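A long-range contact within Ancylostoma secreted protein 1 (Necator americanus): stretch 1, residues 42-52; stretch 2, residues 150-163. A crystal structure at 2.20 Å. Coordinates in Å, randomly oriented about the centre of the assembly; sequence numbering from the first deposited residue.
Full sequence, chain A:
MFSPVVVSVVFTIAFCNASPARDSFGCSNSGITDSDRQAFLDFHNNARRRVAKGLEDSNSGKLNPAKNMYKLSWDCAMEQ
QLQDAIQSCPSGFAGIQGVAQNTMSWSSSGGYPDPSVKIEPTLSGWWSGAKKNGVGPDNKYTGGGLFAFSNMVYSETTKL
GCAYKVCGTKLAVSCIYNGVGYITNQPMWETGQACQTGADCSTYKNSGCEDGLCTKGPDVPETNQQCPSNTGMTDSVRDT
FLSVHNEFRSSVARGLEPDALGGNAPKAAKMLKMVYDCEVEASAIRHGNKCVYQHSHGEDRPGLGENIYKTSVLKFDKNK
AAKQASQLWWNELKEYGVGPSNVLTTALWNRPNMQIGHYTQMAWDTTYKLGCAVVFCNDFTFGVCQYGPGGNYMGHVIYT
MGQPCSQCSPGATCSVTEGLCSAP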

ATOM      1  N   ASP A  42     -23.693   3.129  -2.882  1.00 18.85           N
ATOM      2  CA  ASP A  42     -24.329   1.917  -2.376  1.00 17.86           C
ATOM      3  C   ASP A  42     -23.811   0.661  -3.078  1.00 17.05           C
ATOM      4  O   ASP A  42     -23.575  -0.398  -2.439  1.00 16.60           O
ATOM      5  CB  ASP A  42     -25.861   2.014  -2.582  1.00 18.52           C
ATOM      6  CG  ASP A  42     -26.521   2.977  -1.621  1.00 20.81           C
ATOM      7  OD1 ASP A  42     -25.847   3.456  -0.664  1.00 19.39           O
ATOM      8  OD2 ASP A  42     -27.735   3.222  -1.805  1.00 24.41           O
ATOM      9  N   PHE A  43     -23.645   0.750  -4.395  1.00 14.70           N
ATOM     10  CA  PHE A  43     -23.193  -0.431  -5.140  1.00 15.62           C
ATOM     11  C   PHE A  43     -21.790  -0.846  -4.596  1.00 15.32           C
ATOM     12  O   PHE A  43     -21.483  -2.041  -4.418  1.00 15.00           O
ATOM     13  CB  PHE A  43     -23.190  -0.162  -6.657  1.00 14.99           C
ATOM     14  CG  PHE A  43     -22.978  -1.411  -7.500  1.00 18.86           C
ATOM     15  CD1 PHE A  43     -24.049  -1.962  -8.240  1.00 21.93           C
ATOM     16  CD2 PHE A  43     -21.728  -2.028  -7.576  1.00 14.93           C
ATOM     17  CE1 PHE A  43     -23.859  -3.102  -8.994  1.00 19.87           C
ATOM     18  CE2 PHE A  43     -21.548  -3.183  -8.343  1.00 19.46           C
ATOM     19  CZ  PHE A  43     -22.613  -3.699  -9.073  1.00 19.52           C
ATOM     20  N   HIS A  44     -20.950   0.129  -4.308  1.00 14.26           N
ATOM     21  CA  HIS A  44     -19.612  -0.225  -3.875  1.00 15.94           C
ATOM     22  C   HIS A  44     -19.661  -0.853  -2.480  1.00 16.97           C
ATOM     23  O   HIS A  44     -19.013  -1.856  -2.257  1.00 15.63           O
ATOM     24  CB  HIS A  44     -18.649   0.957  -3.875  1.00 15.02           C
ATOM     25  CG  HIS A  44     -18.060   1.305  -5.219  1.00 16.15           C
ATOM     26  ND1 HIS A  44     -18.718   2.078  -6.157  1.00 17.19           N
ATOM     27  CD2 HIS A  44     -16.830   1.056  -5.748  1.00 17.82           C
ATOM     28  CE1 HIS A  44     -17.938   2.243  -7.217  1.00 14.02           C
ATOM     29  NE2 HIS A  44     -16.785   1.642  -6.989  1.00 16.44           N
ATOM     30  N   ASN A  45     -20.396  -0.229  -1.541  1.00 17.80           N
ATOM     31  CA  ASN A  45     -20.455  -0.727  -0.156  1.00 17.64           C
ATOM     32  C   ASN A  45     -21.213  -2.021   0.043  1.00 16.94           C
ATOM     33  O   ASN A  45     -20.901  -2.787   0.948  1.00 16.46           O
ATOM     34  CB  ASN A  45     -21.048   0.325   0.754  1.00 17.20           C
ATOM     35  CG  ASN A  45     -20.132   1.461   0.926  1.00 18.03           C
ATOM     36  OD1 ASN A  45     -18.916   1.263   0.995  1.00 11.55           O
ATOM     37  ND2 ASN A  45     -20.683   2.677   0.976  1.00 20.45           N
ATOM     38  N   ASN A  46     -22.238  -2.236  -0.761  1.00 15.95           N
ATOM     39  CA  ASN A  46     -22.958  -3.487  -0.709  1.00 17.24           C
ATOM     40  C   ASN A  46     -22.079  -4.639  -1.185  1.00 17.84           C
ATOM     41  O   ASN A  46     -22.153  -5.743  -0.622  1.00 19.81           O
ATOM     42  CB  ASN A  46     -24.257  -3.439  -1.548  1.00 16.39           C
ATOM     43  CG  ASN A  46     -25.262  -2.473  -0.952  1.00 18.41           C
ATOM     44  OD1 ASN A  46     -25.277  -2.304   0.255  1.00 21.47           O
ATOM     45  ND2 ASN A  46     -26.080  -1.834  -1.778  1.00 18.24           N
ATOM     46  N   ALA A  47     -21.324  -4.402  -2.254  1.00 15.07           N
ATOM     47  CA  ALA A  47     -20.426  -5.393  -2.805  1.00 16.46           C
ATOM     48  C   ALA A  47     -19.227  -5.597  -1.888  1.00 15.79           C
ATOM     49  O   ALA A  47     -18.780  -6.742  -1.701  1.00 15.43           O
ATOM     50  CB  ALA A  47     -19.942  -5.016  -4.274  1.00 14.03           C
ATOM     51  N   ARG A  48     -18.740  -4.525  -1.291  1.00 14.67           N
ATOM     52  CA  ARG A  48     -17.643  -4.710  -0.297  1.00 16.55           C
ATOM     53  C   ARG A  48     -18.049  -5.552   0.945  1.00 16.36           C
ATOM     54  O   ARG A  48     -17.217  -6.314   1.489  1.00 17.05           O
ATOM     55  CB  ARG A  48     -17.001  -3.369   0.103  1.00 16.67           C
ATOM     56  CG  ARG A  48     -16.275  -2.671  -1.065  1.00 17.77           C
ATOM     57  CD  ARG A  48     -15.980  -1.143  -0.889  1.00 15.59           C
ATOM     58  NE  ARG A  48     -14.963  -0.947   0.121  1.00 14.99           N
ATOM     59  CZ  ARG A  48     -13.649  -0.944  -0.108  1.00 11.68           C
ATOM     60  NH1 ARG A  48     -13.165  -1.017  -1.378  1.00  8.46           N
ATOM     61  NH2 ARG A  48     -12.842  -0.806   0.926  1.00  5.07           N
ATOM     62  N   ARG A  49     -19.305  -5.411   1.372  1.00 15.84           N
ATOM     63  CA  ARG A  49     -19.834  -6.031   2.576  1.00 15.97           C
ATOM     64  C   ARG A  49     -20.074  -7.497   2.292  1.00 16.50           C
ATOM     65  O   ARG A  49     -19.820  -8.307   3.157  1.00 16.36           O
ATOM     66  CB  ARG A  49     -21.121  -5.353   3.039  1.00 16.16           C
ATOM     67  CG  ARG A  49     -21.699  -5.918   4.334  1.00 17.80           C
ATOM     68  CD  ARG A  49     -22.939  -5.154   4.723  1.00 16.76           C
ATOM     69  NE  ARG A  49     -22.591  -4.067   5.641  1.00 18.44           N
ATOM     70  CZ  ARG A  49     -22.760  -2.766   5.398  1.00 18.95           C
ATOM     71  NH1 ARG A  49     -23.282  -2.334   4.261  1.00 19.43           N
ATOM     72  NH2 ARG A  49     -22.417  -1.891   6.316  1.00 13.78           N
ATOM     73  N   ARG A  50     -20.569  -7.804   1.080  1.00 15.76           N
ATOM     74  CA  ARG A  50     -20.665  -9.160   0.611  1.00 16.32           C
ATOM     75  C   ARG A  50     -19.358  -9.901   0.646  1.00 16.52           C
ATOM     76  O   ARG A  50     -19.354 -11.075   1.002  1.00 18.84           O
ATOM     77  CB  ARG A  50     -21.318  -9.282  -0.760  1.00 15.45           C
ATOM     78  CG  ARG A  50     -22.800  -8.958  -0.785  1.00 17.51           C
ATOM     79  CD  ARG A  50     -23.391  -9.286  -2.110  1.00 22.18           C
ATOM     80  NE  ARG A  50     -23.370 -10.721  -2.466  1.00 29.94           N
ATOM     81  CZ  ARG A  50     -24.228 -11.689  -2.048  1.00 35.99           C
ATOM     82  NH1 ARG A  50     -25.204 -11.454  -1.164  1.00 38.21           N
ATOM     83  NH2 ARG A  50     -24.102 -12.953  -2.510  1.00 37.16           N
ATOM     84  N   VAL A  51     -18.261  -9.261   0.281  1.00 17.39           N
ATOM     85  CA  VAL A  51     -16.961  -9.897   0.293  1.00 16.72           C
ATOM     86  C   VAL A  51     -16.521 -10.143   1.701  1.00 17.95           C
ATOM     87  O   VAL A  51     -16.124 -11.284   2.063  1.00 19.63           O
ATOM     88  CB  VAL A  51     -15.890  -9.042  -0.437  1.00 18.13           C
ATOM     89  CG1 VAL A  51     -14.482  -9.711  -0.319  1.00 12.21           C
ATOM     90  CG2 VAL A  51     -16.261  -8.853  -1.894  1.00 18.21           C
ATOM     91  N   ALA A  52     -16.558  -9.074   2.496  1.00 18.83           N
ATOM     92  CA  ALA A  52     -16.229  -9.120   3.907  1.00 19.23           C
ATOM     93  C   ALA A  52     -16.892 -10.278   4.623  1.00 19.52           C
ATOM     94  O   ALA A  52     -16.212 -10.960   5.375  1.00 18.58           O
ATOM     95  CB  ALA A  52     -16.561  -7.850   4.561  1.00 19.11           C
ATOM     96  N   SER A 150     -10.237  -4.740  -8.486  1.00 14.68           N
ATOM     97  CA  SER A 150      -9.271  -4.385  -7.439  1.00 15.09           C
ATOM     98  C   SER A 150      -9.465  -3.010  -6.812  1.00 15.61           C
ATOM     99  O   SER A 150      -9.419  -2.900  -5.578  1.00 16.88           O
ATOM    100  CB  SER A 150      -7.822  -4.589  -7.916  1.00 13.60           C
ATOM    101  OG  SER A 150      -7.344  -3.557  -8.767  1.00 16.58           O
ATOM    102  N   ASN A 151      -9.757  -1.989  -7.634  1.00 15.41           N
ATOM    103  CA  ASN A 151     -10.124  -0.659  -7.151  1.00 14.53           C
ATOM    104  C   ASN A 151     -11.422  -0.635  -6.387  1.00 14.88           C
ATOM    105  O   ASN A 151     -11.526   0.072  -5.407  1.00 13.93           O
ATOM    106  CB  ASN A 151     -10.165   0.443  -8.262  1.00 15.32           C
ATOM    107  CG  ASN A 151      -8.844   0.554  -9.005  1.00 14.91           C
ATOM    108  OD1 ASN A 151      -7.809   0.542  -8.375  1.00 17.74           O
ATOM    109  ND2 ASN A 151      -8.886   0.580 -10.350  1.00 17.09           N
ATOM    110  N   MET A 152     -12.384  -1.437  -6.805  1.00 15.23           N
ATOM    111  CA  MET A 152     -13.694  -1.452  -6.128  1.00 14.44           C
ATOM    112  C   MET A 152     -13.615  -2.097  -4.744  1.00 14.18           C
ATOM    113  O   MET A 152     -14.298  -1.650  -3.824  1.00 14.60           O
ATOM    114  CB  MET A 152     -14.747  -2.153  -6.983  1.00 11.84           C
ATOM    115  CG  MET A 152     -14.996  -1.493  -8.306  1.00 13.58           C
ATOM    116  SD  MET A 152     -16.495  -2.071  -9.198  1.00 16.91           S
ATOM    117  CE  MET A 152     -17.800  -1.708  -7.989  1.00  7.10           C
ATOM    118  N   VAL A 153     -12.776  -3.122  -4.607  1.00 14.30           N
ATOM    119  CA  VAL A 153     -12.798  -4.032  -3.470  1.00 13.69           C
ATOM    120  C   VAL A 153     -11.704  -3.717  -2.470  1.00 15.24           C
ATOM    121  O   VAL A 153     -11.756  -4.216  -1.314  1.00 17.67           O
ATOM    122  CB  VAL A 153     -12.752  -5.554  -3.937  1.00 13.26           C
ATOM    123  CG1 VAL A 153     -11.360  -6.003  -4.160  1.00 14.68           C
ATOM    124  CG2 VAL A 153     -13.354  -6.472  -2.931  1.00  8.18           C
ATOM    125  N   TYR A 154     -10.714  -2.896  -2.864  1.00 14.82           N
ATOM    126  CA  TYR A 154      -9.519  -2.750  -2.060  1.00 15.09           C
ATOM    127  C   TYR A 154      -9.781  -2.308  -0.640  1.00 14.96           C
ATOM    128  O   TYR A 154     -10.262  -1.221  -0.403  1.00 16.10           O
ATOM    129  CB  TYR A 154      -8.502  -1.808  -2.747  1.00 16.27           C
ATOM    130  CG  TYR A 154      -7.135  -1.822  -2.093  1.00 17.09           C
ATOM    131  CD1 TYR A 154      -6.380  -3.002  -2.046  1.00 17.32           C
ATOM    132  CD2 TYR A 154      -6.606  -0.670  -1.514  1.00 13.61           C
ATOM    133  CE1 TYR A 154      -5.096  -3.025  -1.419  1.00 17.08           C
ATOM    134  CE2 TYR A 154      -5.371  -0.680  -0.938  1.00 19.55           C
ATOM    135  CZ  TYR A 154      -4.626  -1.858  -0.870  1.00 19.21           C
ATOM    136  OH  TYR A 154      -3.395  -1.797  -0.273  1.00 27.04           O
ATOM    137  N   SER A 155      -9.391  -3.119   0.314  1.00 16.48           N
ATOM    138  CA  SER A 155      -9.853  -2.956   1.699  1.00 14.68           C
ATOM    139  C   SER A 155      -9.437  -1.660   2.377  1.00 16.56           C
ATOM    140  O   SER A 155     -10.228  -1.156   3.157  1.00 17.55           O
ATOM    141  CB  SER A 155      -9.460  -4.175   2.499  1.00 14.41           C
ATOM    142  OG  SER A 155      -8.067  -4.289   2.669  1.00 16.57           O
ATOM    143  N   GLU A 156      -8.251  -1.094   2.081  1.00 16.29           N
ATOM    144  CA  GLU A 156      -7.789   0.100   2.768  1.00 17.66           C
ATOM    145  C   GLU A 156      -8.363   1.363   2.187  1.00 17.22           C
ATOM    146  O   GLU A 156      -8.206   2.432   2.772  1.00 16.82           O
ATOM    147  CB  GLU A 156      -6.238   0.238   2.738  1.00 18.20           C
ATOM    148  CG  GLU A 156      -5.510  -0.901   3.285  1.00 23.00           C
ATOM    149  CD  GLU A 156      -4.012  -0.624   3.403  1.00 29.83           C
ATOM    150  OE1 GLU A 156      -3.322  -1.650   3.377  1.00 32.03           O
ATOM    151  OE2 GLU A 156      -3.547   0.570   3.465  1.00 31.05           O
ATOM    152  N   THR A 157      -8.992   1.266   1.029  1.00 17.93           N
ATOM    153  CA  THR A 157      -9.683   2.455   0.442  1.00 19.31           C
ATOM    154  C   THR A 157     -10.800   2.922   1.356  1.00 17.28           C
ATOM    155  O   THR A 157     -11.545   2.121   1.875  1.00 16.75           O
ATOM    156  CB  THR A 157     -10.244   2.123  -0.950  1.00 18.66           C
ATOM    157  OG1 THR A 157      -9.135   1.700  -1.757  1.00 23.95           O
ATOM    158  CG2 THR A 157     -10.865   3.317  -1.612  1.00 16.69           C
ATOM    159  N   THR A 158     -10.904   4.224   1.544  1.00 17.03           N
ATOM    160  CA  THR A 158     -11.937   4.818   2.367  1.00 17.20           C
ATOM    161  C   THR A 158     -12.766   5.884   1.604  1.00 18.80           C
ATOM    162  O   THR A 158     -13.869   6.243   2.040  1.00 19.03           O
ATOM    163  CB  THR A 158     -11.282   5.527   3.572  1.00 16.24           C
ATOM    164  OG1 THR A 158     -10.322   6.478   3.086  1.00 18.28           O
ATOM    165  CG2 THR A 158     -10.577   4.490   4.503  1.00 17.11           C
ATOM    166  N   LYS A 159     -12.227   6.424   0.501  1.00 18.22           N
ATOM    167  CA  LYS A 159     -12.935   7.527  -0.194  1.00 19.73           C
ATOM    168  C   LYS A 159     -13.251   7.227  -1.661  1.00 20.11           C
ATOM    169  O   LYS A 159     -12.448   6.602  -2.375  1.00 19.13           O
ATOM    170  CB  LYS A 159     -12.169   8.837  -0.097  1.00 20.22           C
ATOM    171  CG  LYS A 159     -12.280   9.568   1.244  1.00 25.36           C
ATOM    172  CD  LYS A 159     -11.870  11.068   1.202  1.00 30.24           C
ATOM    173  CE  LYS A 159     -10.381  11.338   1.266  1.00 38.78           C
ATOM    174  NZ  LYS A 159      -9.770  11.107   2.622  1.00 42.48           N
ATOM    175  N   LEU A 160     -14.419   7.696  -2.107  1.00 19.95           N
ATOM    176  CA  LEU A 160     -14.943   7.385  -3.431  1.00 21.78           C
ATOM    177  C   LEU A 160     -15.383   8.676  -4.140  1.00 22.42           C
ATOM    178  O   LEU A 160     -15.985   9.540  -3.498  1.00 23.18           O
ATOM    179  CB  LEU A 160     -16.166   6.460  -3.312  1.00 21.17           C
ATOM    180  CG  LEU A 160     -16.845   6.118  -4.641  1.00 22.59           C
ATOM    181  CD1 LEU A 160     -15.916   5.355  -5.524  1.00 23.48           C
ATOM    182  CD2 LEU A 160     -18.199   5.381  -4.496  1.00 24.63           C
ATOM    183  N   GLY A 161     -15.106   8.791  -5.446  1.00 21.72           N
ATOM    184  CA  GLY A 161     -15.636   9.907  -6.247  1.00 21.84           C
ATOM    185  C   GLY A 161     -15.998   9.455  -7.647  1.00 21.98           C
ATOM    186  O   GLY A 161     -15.135   8.959  -8.385  1.00 21.74           O
ATOM    187  N   CYS A 162     -17.271   9.597  -8.016  1.00 20.84           N
ATOM    188  CA  CYS A 162     -17.680   9.164  -9.362  1.00 21.32           C
ATOM    189  C   CYS A 162     -18.474  10.282 -10.087  1.00 21.53           C
ATOM    190  O   CYS A 162     -19.083  11.139  -9.413  1.00 20.96           O
ATOM    191  CB  CYS A 162     -18.505   7.861  -9.341  1.00 20.46           C
ATOM    192  SG  CYS A 162     -17.972   6.449  -8.361  1.00 20.60           S
ATOM    193  N   ALA A 163     -18.483  10.212 -11.432  1.00 19.74           N
ATOM    194  CA  ALA A 163     -19.172  11.129 -12.302  1.00 20.53           C
ATOM    195  C   ALA A 163     -19.367  10.496 -13.700  1.00 20.59           C
ATOM    196  O   ALA A 163     -18.585   9.633 -14.066  1.00 22.14           O
ATOM    197  CB  ALA A 163     -18.362  12.482 -12.385  1.00 20.09           C
TER

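The contact is anchored by Arg48, whose guanidinium reaches from the first helix to the backbone where the second helix ends and the chain turns. Arg48 NH1 donates a hydrogen bond to Met152 O at 2.8 Å and another to Tyr154 O at 3.1 Å, while Arg48 NH2 donates to the same carbonyl oxygen, Tyr154 O, at 2.9 Å. Tyr154 O is thus held between the two terminal nitrogens, and both acceptors lie near the guanidinium plane, at its edge, where the N-H groups point. Tyr154 is the first residue to leave helical geometry, and it opens a type I turn whose closing hydrogen bond, from Thr157 N to Tyr154 O (3.1 Å), converges on the same oxygen.

The CA-to-CB bond of Arg48 points sideways to the second stretch, but its m, t, p side chain, with chi4 near 88°, brings the end of the group into the turn. A long side chain with several donors suits this place, because the acceptors are main-chain carbonyls some distance from the helix axis. The remaining guanidinium nitrogen, NE, is hydrogen-bonded elsewhere in the structure, so the buried charge is well supplied with polar partners. Thr157 packs alongside, its CB 4.3 Å from Arg48 NH1.

One helical turn earlier, His44 points toward the second stretch and is enclosed between two aliphatic groups. Met152 CE lies over one face of the imidazole, 3.8 Å from the ring centroid, and Leu160 CD1 lies over the opposite face at 4.2 Å from that centroid; both are CH-pi contacts close to the ring normal. A flat ring accommodates a methyl group on each face while leaving its nitrogens free at the edge, and both ND1 and NE2 of His44 find hydrogen-bond partners outside this contact. Cys162 SG, which is covalently bonded elsewhere in the structure, approaches the ring obliquely, 4.4 Å from His44 CE1.

Met152 links the polar and apolar parts of the contact: its carbonyl accepts from Arg48, while its flexible thioether chain carries the terminal methyl to His44 and on to Phe43, where Met152 CE is 4.0 Å from Phe43 CD2. Beyond Arg48 along the first helix, Val51 CG2 meets Val153 CG2 at 3.9 Å, a compact aliphatic pair.

Together the stretches bury 497 Å², with Arg48, Met152 and His44 contributing most. His44, Arg48 and Val51 follow helical spacing, which places all three along the side of the helix that meets the second stretch.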